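PDB 3JYG: uncharacterized protein from Wolinella succinogenes, which is of unknown function but belongs to the 6-pyruvoyl tetrahydropterin synthase family and holds a zinc ion bound by three histidines. Local coordinates for residues A[49-54]-A[162-167]; A[19-24]-A[136-141]. All blocks are in the same frame, centred on the assembly; numbering follows the deposited sequence.

Overall arrangement
Both interactions join the first third of the chain to its last third, and their segments alternate in sequence: 19-24, 49-54, 136-141, 162-167. Their centres lie 27 Å apart, although the nearest atoms come to about 6 Å without touching. Interaction 1 is within the mixed beta sheet, between the neighbouring antiparallel strands 40-52 and 162-169. Interaction 2 pairs two loops, one after strand 3-17 and one leading into helix 141-155, close to the zinc ion and to a second subunit. Strand 40-52 supplies zinc ligands His40 and His42 at its start and interaction 1 at its end, while helix 141-155 leads from the loop of interaction 2 toward strand 162-169.

Interaction 1: residues A[49-54]-A[162-167]; sequences HLESRE and KVSSVE
His49 and Ser165 meet as an antiparallel, hydrogen-bonded pair where strand 40-52 runs beside strand 162-169, and a beta bulge follows at once: the register shifts by one residue before Leu50 faces Val163. His49 N donates to Ser165 O at 2.9 Å with a fairly straight N-H...O angle of 162°. On the other side of the bulge, Glu51 N gives to Lys162 O and Lys162 N to Glu51 O, so this pair closes both its bonds. The extra residue, Ser164, turns its backbone N to His49 O at 2.9 Å, the donor tilted from the carbonyl plane; its OG is 3.4 Å from the same oxygen, at best a weak bond.

The side chains flank the pairing on both faces of the sheet. Glu51 and Lys162 lie side by side, pointing the same way, with Glu51 OE2 3.8 Å from Lys162 CD. Their charged ends are not paired: Glu51 OE1 is bonded to Gln6 NE2, and Lys162 NZ to Asn180 O. On the opposite face Leu50 CD2 touches Val163 CG2 at 3.9 Å, branched apolar groups suited to the side where helix 141-155 packs on Val163. Ser165 OG, short enough to fit beside the His49 ring at 3.5 Å from His49 CD2, is bonded to Arg177 NE.

Histidine suits its place because its ring carries a donor to the carboxylate farther along the partner strand. Its CG lies beside the backbone N (chi1 -59°). The ring and the carboxylate of Glu167 are nearly coplanar, their planes 20° apart. His49 NE2 reaches Glu167 OE1 at 2.7 Å, near the ring plane and on the oxygen's anti lone pair.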
ATOM      1  N   HIS A  49      -7.850  -9.232   0.939  1.00 14.35           N
ATOM      2  CA  HIS A  49      -6.677  -9.987   0.500  1.00 15.50           C
ATOM      3  C   HIS A  49      -6.972 -11.473   0.593  1.00 14.98           C
ATOM      4  O   HIS A  49      -7.404 -11.962   1.656  1.00 16.00           O
ATOM      5  CB  HIS A  49      -5.449  -9.629   1.349  1.00 14.63           C
ATOM      6  CG  HIS A  49      -5.093  -8.180   1.311  1.00 17.40           C
ATOM      7  ND1 HIS A  49      -4.085  -7.692   0.516  1.00 15.41           N
ATOM      8  CD2 HIS A  49      -5.605  -7.115   1.976  1.00 13.15           C
ATOM      9  CE1 HIS A  49      -3.967  -6.386   0.721  1.00 18.06           C
ATOM     10  NE2 HIS A  49      -4.897  -6.011   1.589  1.00 13.99           N
ATOM     11  N   LEU A  50      -6.817 -12.169  -0.537  1.00 14.13           N
ATOM     12  CA  LEU A  50      -7.172 -13.575  -0.619  1.00 13.79           C
ATOM     13  C   LEU A  50      -5.862 -14.269  -0.922  1.00 15.16           C
ATOM     14  O   LEU A  50      -5.009 -13.660  -1.575  1.00 14.81           O
ATOM     15  CB  LEU A  50      -8.180 -13.838  -1.747  1.00 13.43           C
ATOM     16  CG  LEU A  50      -9.585 -13.213  -1.632  1.00 13.66           C
ATOM     17  CD1 LEU A  50     -10.514 -13.767  -2.726  1.00 11.31           C
ATOM     18  CD2 LEU A  50     -10.184 -13.460  -0.206  1.00 11.72           C
ATOM     19  N   GLU A  51      -5.709 -15.515  -0.463  1.00 15.04           N
ATOM     20  CA  GLU A  51      -4.421 -16.232  -0.498  1.00 16.47           C
ATOM     21  C   GLU A  51      -4.540 -17.728  -0.823  1.00 17.51           C
ATOM     22  O   GLU A  51      -5.461 -18.400  -0.355  1.00 17.36           O
ATOM     23  CB  GLU A  51      -3.724 -16.024   0.878  1.00 16.24           C
ATOM     24  CG  GLU A  51      -2.446 -16.769   1.068  1.00 19.54           C
ATOM     25  CD  GLU A  51      -1.796 -16.528   2.416  1.00 25.47           C
ATOM     26  OE1 GLU A  51      -1.253 -15.434   2.632  1.00 25.50           O
ATOM     27  OE2 GLU A  51      -1.792 -17.456   3.253  1.00 30.35           O
ATOM     28  N   SER A  52      -3.594 -18.253  -1.602  1.00 18.32           N
ATOM     29  CA  SER A  52      -3.477 -19.695  -1.835  1.00 19.61           C
ATOM     30  C   SER A  52      -1.998 -20.065  -1.894  1.00 20.46           C
ATOM     31  O   SER A  52      -1.115 -19.194  -2.080  1.00 19.15           O
ATOM     32  CB  SER A  52      -4.145 -20.114  -3.161  1.00 20.51           C
ATOM     33  OG  SER A  52      -3.694 -19.255  -4.211  1.00 23.78           O
ATOM     34  N   ARG A  53      -1.737 -21.367  -1.765  1.00 21.17           N
ATOM     35  CA  ARG A  53      -0.372 -21.840  -1.888  1.00 22.77           C
ATOM     36  C   ARG A  53      -0.092 -22.333  -3.277  1.00 21.66           C
ATOM     37  O   ARG A  53       1.045 -22.640  -3.573  1.00 22.06           O
ATOM     38  CB  ARG A  53      -0.060 -22.940  -0.857  1.00 22.57           C
ATOM     39  CG  ARG A  53      -0.514 -22.591   0.547  1.00 29.26           C
ATOM     40  CD  ARG A  53       0.125 -21.304   1.067  1.00 38.76           C
ATOM     41  NE  ARG A  53      -0.074 -21.177   2.514  1.00 45.03           N
ATOM     42  CZ  ARG A  53       0.772 -21.639   3.437  1.00 47.60           C
ATOM     43  NH1 ARG A  53       1.889 -22.273   3.074  1.00 48.57           N
ATOM     44  NH2 ARG A  53       0.489 -21.477   4.728  1.00 48.45           N
ATOM     45  N   GLU A  54      -1.123 -22.483  -4.105  1.00 21.79           N
ATOM     46  CA  GLU A  54      -0.878 -22.800  -5.518  1.00 23.09           C
ATOM     47  C   GLU A  54      -1.774 -21.985  -6.440  1.00 22.15           C
ATOM     48  O   GLU A  54      -2.869 -21.600  -6.062  1.00 22.85           O
ATOM     49  CB  GLU A  54      -0.963 -24.337  -5.816  1.00 23.97           C
ATOM     50  CG  GLU A  54      -1.845 -25.182  -4.866  1.00 29.83           C
ATOM     51  CD  GLU A  54      -1.535 -26.729  -4.877  1.00 38.99           C
ATOM     52  OE1 GLU A  54      -0.576 -27.222  -5.554  1.00 39.66           O
ATOM     53  OE2 GLU A  54      -2.273 -27.463  -4.177  1.00 43.71           O
ATOM     54  N   LYS A 162      -7.991 -18.839   1.094  1.00 22.65           N
ATOM     55  CA  LYS A 162      -8.115 -18.222   2.430  1.00 21.26           C
ATOM     56  C   LYS A 162      -8.329 -16.690   2.323  1.00 20.46           C
ATOM     57  O   LYS A 162      -7.822 -16.075   1.410  1.00 20.38           O
ATOM     58  CB  LYS A 162      -6.811 -18.504   3.186  1.00 21.53           C
ATOM     59  CG  LYS A 162      -6.631 -17.753   4.523  1.00 24.58           C
ATOM     60  CD  LYS A 162      -5.141 -17.848   4.954  1.00 28.35           C
ATOM     61  CE  LYS A 162      -4.802 -16.922   6.138  1.00 33.55           C
ATOM     62  NZ  LYS A 162      -5.670 -17.090   7.346  1.00 35.39           N
ATOM     63  N   VAL A 163      -9.072 -16.070   3.243  1.00 18.97           N
ATOM     64  CA  VAL A 163      -9.003 -14.596   3.396  1.00 18.76           C
ATOM     65  C   VAL A 163      -7.877 -14.252   4.375  1.00 18.04           C
ATOM     66  O   VAL A 163      -8.014 -14.527   5.542  1.00 18.28           O
ATOM     67  CB  VAL A 163     -10.296 -14.009   4.010  1.00 18.31           C
ATOM     68  CG1 VAL A 163     -10.268 -12.467   3.942  1.00 18.39           C
ATOM     69  CG2 VAL A 163     -11.514 -14.523   3.298  1.00 19.38           C
ATOM     70  N   SER A 164      -6.796 -13.620   3.925  1.00 17.02           N
ATOM     71  CA  SER A 164      -5.657 -13.411   4.803  1.00 17.96           C
ATOM     72  C   SER A 164      -5.793 -12.151   5.646  1.00 17.42           C
ATOM     73  O   SER A 164      -5.361 -12.114   6.835  1.00 18.60           O
ATOM     74  CB  SER A 164      -4.349 -13.418   4.025  1.00 16.60           C
ATOM     75  OG  SER A 164      -4.384 -12.369   3.122  1.00 20.99           O
ATOM     76  N   SER A 165      -6.383 -11.120   5.059  1.00 16.83           N
ATOM     77  CA  SER A 165      -6.800  -9.949   5.840  1.00 16.59           C
ATOM     78  C   SER A 165      -7.773  -9.046   5.083  1.00 15.37           C
ATOM     79  O   SER A 165      -8.006  -9.212   3.873  1.00 15.88           O
ATOM     80  CB  SER A 165      -5.583  -9.125   6.270  1.00 15.88           C
ATOM     81  OG  SER A 165      -4.958  -8.538   5.101  1.00 18.95           O
ATOM     82  N   VAL A 166      -8.331  -8.080   5.810  1.00 14.99           N
ATOM     83  CA  VAL A 166      -9.155  -7.034   5.210  1.00 14.79           C
ATOM     84  C   VAL A 166      -8.651  -5.698   5.722  1.00 14.61           C
ATOM     85  O   VAL A 166      -8.356  -5.558   6.903  1.00 14.22           O
ATOM     86  CB  VAL A 166     -10.587  -7.199   5.681  1.00 14.63           C
ATOM     87  CG1 VAL A 166     -11.445  -5.978   5.323  1.00 14.78           C
ATOM     88  CG2 VAL A 166     -11.164  -8.461   5.098  1.00 12.26           C
ATOM     89  N   GLU A 167      -8.510  -4.735   4.831  1.00 14.10           N
ATOM     90  CA  GLU A 167      -8.165  -3.380   5.225  1.00 13.94           C
ATOM     91  C   GLU A 167      -9.410  -2.509   5.092  1.00 14.38           C
ATOM     92  O   GLU A 167     -10.229  -2.683   4.174  1.00 13.61           O
ATOM     93  CB  GLU A 167      -7.066  -2.780   4.331  1.00 14.96           C
ATOM     94  CG  GLU A 167      -5.754  -3.561   4.321  1.00 17.05           C
ATOM     95  CD  GLU A 167      -4.710  -2.895   3.430  1.00 23.81           C
ATOM     96  OE1 GLU A 167      -4.348  -3.513   2.398  1.00 24.07           O
ATOM     97  OE2 GLU A 167      -4.313  -1.739   3.739  1.00 24.45           O
TER

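Interaction 2: residues A[19-24]-A[136-141]; sequences VWSQEL and RFVPTS
Val138 and Val19 bring two loops together, Val138 CG2 resting 3.7 Å from Val19 CG1, and these two residues bury the most surface between the segments. The CA-CB bond of Val138 points at the other loop, and CG2, anti to the backbone N, is the methyl that does the touching. Three residues of the opposing loop gather round it: Val19, the indole of Trp20, whose CD1 is 4.0 Å from Val138 CG2, and Ser21, whose OG is 3.6 Å from Val138 CG2. The type I turn from Val19 to Gln22 presents these three in succession. A short apolar valine suits this place: its CG2 projects from the loop to meet Val19, Trp20 and Ser21.

Val19 CG1, itself anti to the backbone N (chi1 -178°), has a second partner in Thr140 CG2 at 3.7 Å; the two side chains cross at about a right angle. Thr140 thus does double duty, its methyl packing on the valine while OG1 caps the N-terminus of the next helix and bonds to Gly58 O of the second subunit. Next to the touching CD1, Trp20 NE1 is hydrogen-bonded to Asp84 OD2. Between Val138 and Thr140, Pro139 centres an inverse gamma turn, with Thr140 N 2.7 Å from Val138 O.

The zinc ion lies about 5 Å from the Val19 side chain, and Pro139 O accepts a weak hydrogen bond from ND1 of its ligand His17. The two loops follow strand 3-17 and precede helix 141-155, respectively, with strand 80-84 against Val138 and Pro139 and Met59 of the second subunit against Val19 and Thr140.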
ATOM      1  N   VAL A  19     -18.765   7.602  16.214  1.00 16.88           N
ATOM      2  CA  VAL A  19     -18.118   6.673  17.130  1.00 17.32           C
ATOM      3  C   VAL A  19     -18.451   7.195  18.507  1.00 15.45           C
ATOM      4  O   VAL A  19     -17.801   8.102  18.991  1.00 15.25           O
ATOM      5  CB  VAL A  19     -16.593   6.713  16.945  1.00 17.29           C
ATOM      6  CG1 VAL A  19     -15.903   5.686  17.869  1.00 16.94           C
ATOM      7  CG2 VAL A  19     -16.249   6.439  15.472  1.00 18.06           C
ATOM      8  N   TRP A  20     -19.474   6.614  19.111  1.00 15.57           N
ATOM      9  CA  TRP A  20     -20.181   7.248  20.232  1.00 15.34           C
ATOM     10  C   TRP A  20     -19.328   7.146  21.509  1.00 16.45           C
ATOM     11  O   TRP A  20     -19.384   8.004  22.366  1.00 16.95           O
ATOM     12  CB  TRP A  20     -21.590   6.633  20.390  1.00 14.84           C
ATOM     13  CG  TRP A  20     -21.646   5.137  20.746  1.00 15.60           C
ATOM     14  CD1 TRP A  20     -21.886   4.066  19.884  1.00 10.13           C
ATOM     15  CD2 TRP A  20     -21.481   4.564  22.063  1.00 16.57           C
ATOM     16  NE1 TRP A  20     -21.873   2.881  20.604  1.00 16.57           N
ATOM     17  CE2 TRP A  20     -21.627   3.159  21.932  1.00 17.77           C
ATOM     18  CE3 TRP A  20     -21.232   5.118  23.349  1.00 15.77           C
ATOM     19  CZ2 TRP A  20     -21.518   2.276  23.044  1.00 17.55           C
ATOM     20  CZ3 TRP A  20     -21.138   4.257  24.439  1.00 17.03           C
ATOM     21  CH2 TRP A  20     -21.288   2.851  24.275  1.00 18.45           C
ATOM     22  N   SER A  21     -18.517   6.096  21.574  1.00 17.17           N
ATOM     23  CA  SER A  21     -17.735   5.772  22.738  1.00 19.53           C
ATOM     24  C   SER A  21     -16.320   6.383  22.753  1.00 20.50           C
ATOM     25  O   SER A  21     -15.517   6.070  23.639  1.00 21.45           O
ATOM     26  CB  SER A  21     -17.587   4.253  22.770  1.00 20.54           C
ATOM     27  OG  SER A  21     -16.888   3.806  21.610  1.00 19.97           O
ATOM     28  N   GLN A  22     -15.988   7.214  21.774  1.00 20.46           N
ATOM     29  CA  GLN A  22     -14.624   7.704  21.667  1.00 21.54           C
ATOM     30  C   GLN A  22     -14.103   8.347  22.996  1.00 22.40           C
ATOM     31  O   GLN A  22     -14.778   9.211  23.583  1.00 22.51           O
ATOM     32  CB  GLN A  22     -14.502   8.702  20.499  1.00 20.33           C
ATOM     33  CG  GLN A  22     -13.044   9.230  20.312  1.00 20.59           C
ATOM     34  CD  GLN A  22     -12.957  10.495  19.468  1.00 22.03           C
ATOM     35  OE1 GLN A  22     -13.871  11.355  19.488  1.00 18.53           O
ATOM     36  NE2 GLN A  22     -11.855  10.625  18.731  1.00 18.75           N
ATOM     37  N   GLU A  23     -12.917   7.938  23.459  1.00 22.74           N
ATOM     38  CA  GLU A  23     -12.228   8.705  24.535  1.00 25.24           C
ATOM     39  C   GLU A  23     -10.779   9.021  24.145  1.00 25.93           C
ATOM     40  O   GLU A  23     -10.149   8.234  23.441  1.00 25.73           O
ATOM     41  CB  GLU A  23     -12.227   7.951  25.870  1.00 25.32           C
ATOM     42  CG  GLU A  23     -13.581   7.634  26.433  1.00 28.10           C
ATOM     43  CD  GLU A  23     -13.514   6.611  27.585  1.00 34.17           C
ATOM     44  OE1 GLU A  23     -12.483   6.566  28.324  1.00 38.08           O
ATOM     45  OE2 GLU A  23     -14.497   5.856  27.752  1.00 30.39           O
ATOM     46  N   LEU A  24     -10.242  10.151  24.613  1.00 26.66           N
ATOM     47  CA  LEU A  24      -8.852  10.518  24.307  1.00 27.85           C
ATOM     48  C   LEU A  24      -7.960  10.705  25.552  1.00 29.49           C
ATOM     49  O   LEU A  24      -8.391  11.294  26.559  1.00 29.43           O
ATOM     50  CB  LEU A  24      -8.804  11.779  23.445  1.00 27.76           C
ATOM     51  CG  LEU A  24      -9.474  11.602  22.084  1.00 26.36           C
ATOM     52  CD1 LEU A  24      -9.530  12.957  21.432  1.00 26.24           C
ATOM     53  CD2 LEU A  24      -8.659  10.584  21.230  1.00 24.77           C
ATOM     54  N   ARG A 136     -24.099  -4.412  15.428  1.00 16.97           N
ATOM     55  CA  ARG A 136     -23.876  -4.679  16.862  1.00 18.48           C
ATOM     56  C   ARG A 136     -22.451  -4.380  17.305  1.00 18.14           C
ATOM     57  O   ARG A 136     -21.795  -5.275  17.857  1.00 18.09           O
ATOM     58  CB  ARG A 136     -24.177  -6.172  17.168  1.00 19.16           C
ATOM     59  CG  ARG A 136     -25.642  -6.609  16.966  1.00 24.22           C
ATOM     60  CD  ARG A 136     -25.805  -8.163  17.281  1.00 25.87           C
ATOM     61  NE  ARG A 136     -25.441  -8.430  18.662  1.00 25.59           N
ATOM     62  CZ  ARG A 136     -24.960  -9.579  19.172  1.00 22.18           C
ATOM     63  NH1 ARG A 136     -24.740 -10.660  18.426  1.00 16.48           N
ATOM     64  NH2 ARG A 136     -24.679  -9.598  20.462  1.00 19.16           N
ATOM     65  N   PHE A 137     -21.952  -3.165  17.029  1.00 16.30           N
ATOM     66  CA  PHE A 137     -20.600  -2.771  17.364  1.00 16.12           C
ATOM     67  C   PHE A 137     -20.492  -1.295  17.101  1.00 16.61           C
ATOM     68  O   PHE A 137     -21.251  -0.745  16.277  1.00 16.35           O
ATOM     69  CB  PHE A 137     -19.501  -3.504  16.542  1.00 15.69           C
ATOM     70  CG  PHE A 137     -19.694  -3.479  15.030  1.00 18.33           C
ATOM     71  CD1 PHE A 137     -20.162  -4.631  14.357  1.00 17.58           C
ATOM     72  CD2 PHE A 137     -19.356  -2.363  14.267  1.00 15.05           C
ATOM     73  CE1 PHE A 137     -20.348  -4.633  12.943  1.00 17.30           C
ATOM     74  CE2 PHE A 137     -19.511  -2.356  12.858  1.00 14.43           C
ATOM     75  CZ  PHE A 137     -20.005  -3.485  12.190  1.00 12.51           C
ATOM     76  N   VAL A 138     -19.538  -0.657  17.766  1.00 16.10           N
ATOM     77  CA  VAL A 138     -19.272   0.775  17.512  1.00 16.08           C
ATOM     78  C   VAL A 138     -18.576   0.818  16.166  1.00 14.53           C
ATOM     79  O   VAL A 138     -17.557   0.139  15.961  1.00 13.05           O
ATOM     80  CB  VAL A 138     -18.435   1.411  18.635  1.00 15.73           C
ATOM     81  CG1 VAL A 138     -16.996   0.747  18.737  1.00 20.30           C
ATOM     82  CG2 VAL A 138     -18.295   2.912  18.438  1.00 19.21           C
ATOM     83  N   PRO A 139     -19.137   1.586  15.214  1.00 14.41           N
ATOM     84  CA  PRO A 139     -18.621   1.439  13.813  1.00 14.15           C
ATOM     85  C   PRO A 139     -17.313   2.212  13.548  1.00 15.50           C
ATOM     86  O   PRO A 139     -17.287   3.122  12.691  1.00 15.27           O
ATOM     87  CB  PRO A 139     -19.776   1.971  12.942  1.00 13.85           C
ATOM     88  CG  PRO A 139     -20.505   2.996  13.887  1.00 14.58           C
ATOM     89  CD  PRO A 139     -20.343   2.441  15.315  1.00 13.66           C
ATOM     90  N   THR A 140     -16.255   1.839  14.273  1.00 14.59           N
ATOM     91  CA  THR A 140     -14.897   2.317  14.018  1.00 14.51           C
ATOM     92  C   THR A 140     -14.369   1.640  12.756  1.00 14.53           C
ATOM     93  O   THR A 140     -14.908   0.612  12.346  1.00 13.61           O
ATOM     94  CB  THR A 140     -13.955   1.899  15.151  1.00 14.47           C
ATOM     95  OG1 THR A 140     -14.045   0.482  15.362  1.00 14.11           O
ATOM     96  CG2 THR A 140     -14.347   2.581  16.468  1.00 14.37           C
ATOM     97  N   SER A 141     -13.306   2.193  12.164  1.00 13.62           N
ATOM     98  CA  SER A 141     -12.591   1.510  11.087  1.00 15.08           C
ATOM     99  C   SER A 141     -12.209   0.095  11.407  1.00 14.38           C
ATOM    100  O   SER A 141     -12.403  -0.772  10.590  1.00 15.14           O
ATOM    101  CB  SER A 141     -11.328   2.285  10.735  1.00 13.38           C
ATOM    102  OG  SER A 141     -11.782   3.527  10.226  1.00 22.12           O
TER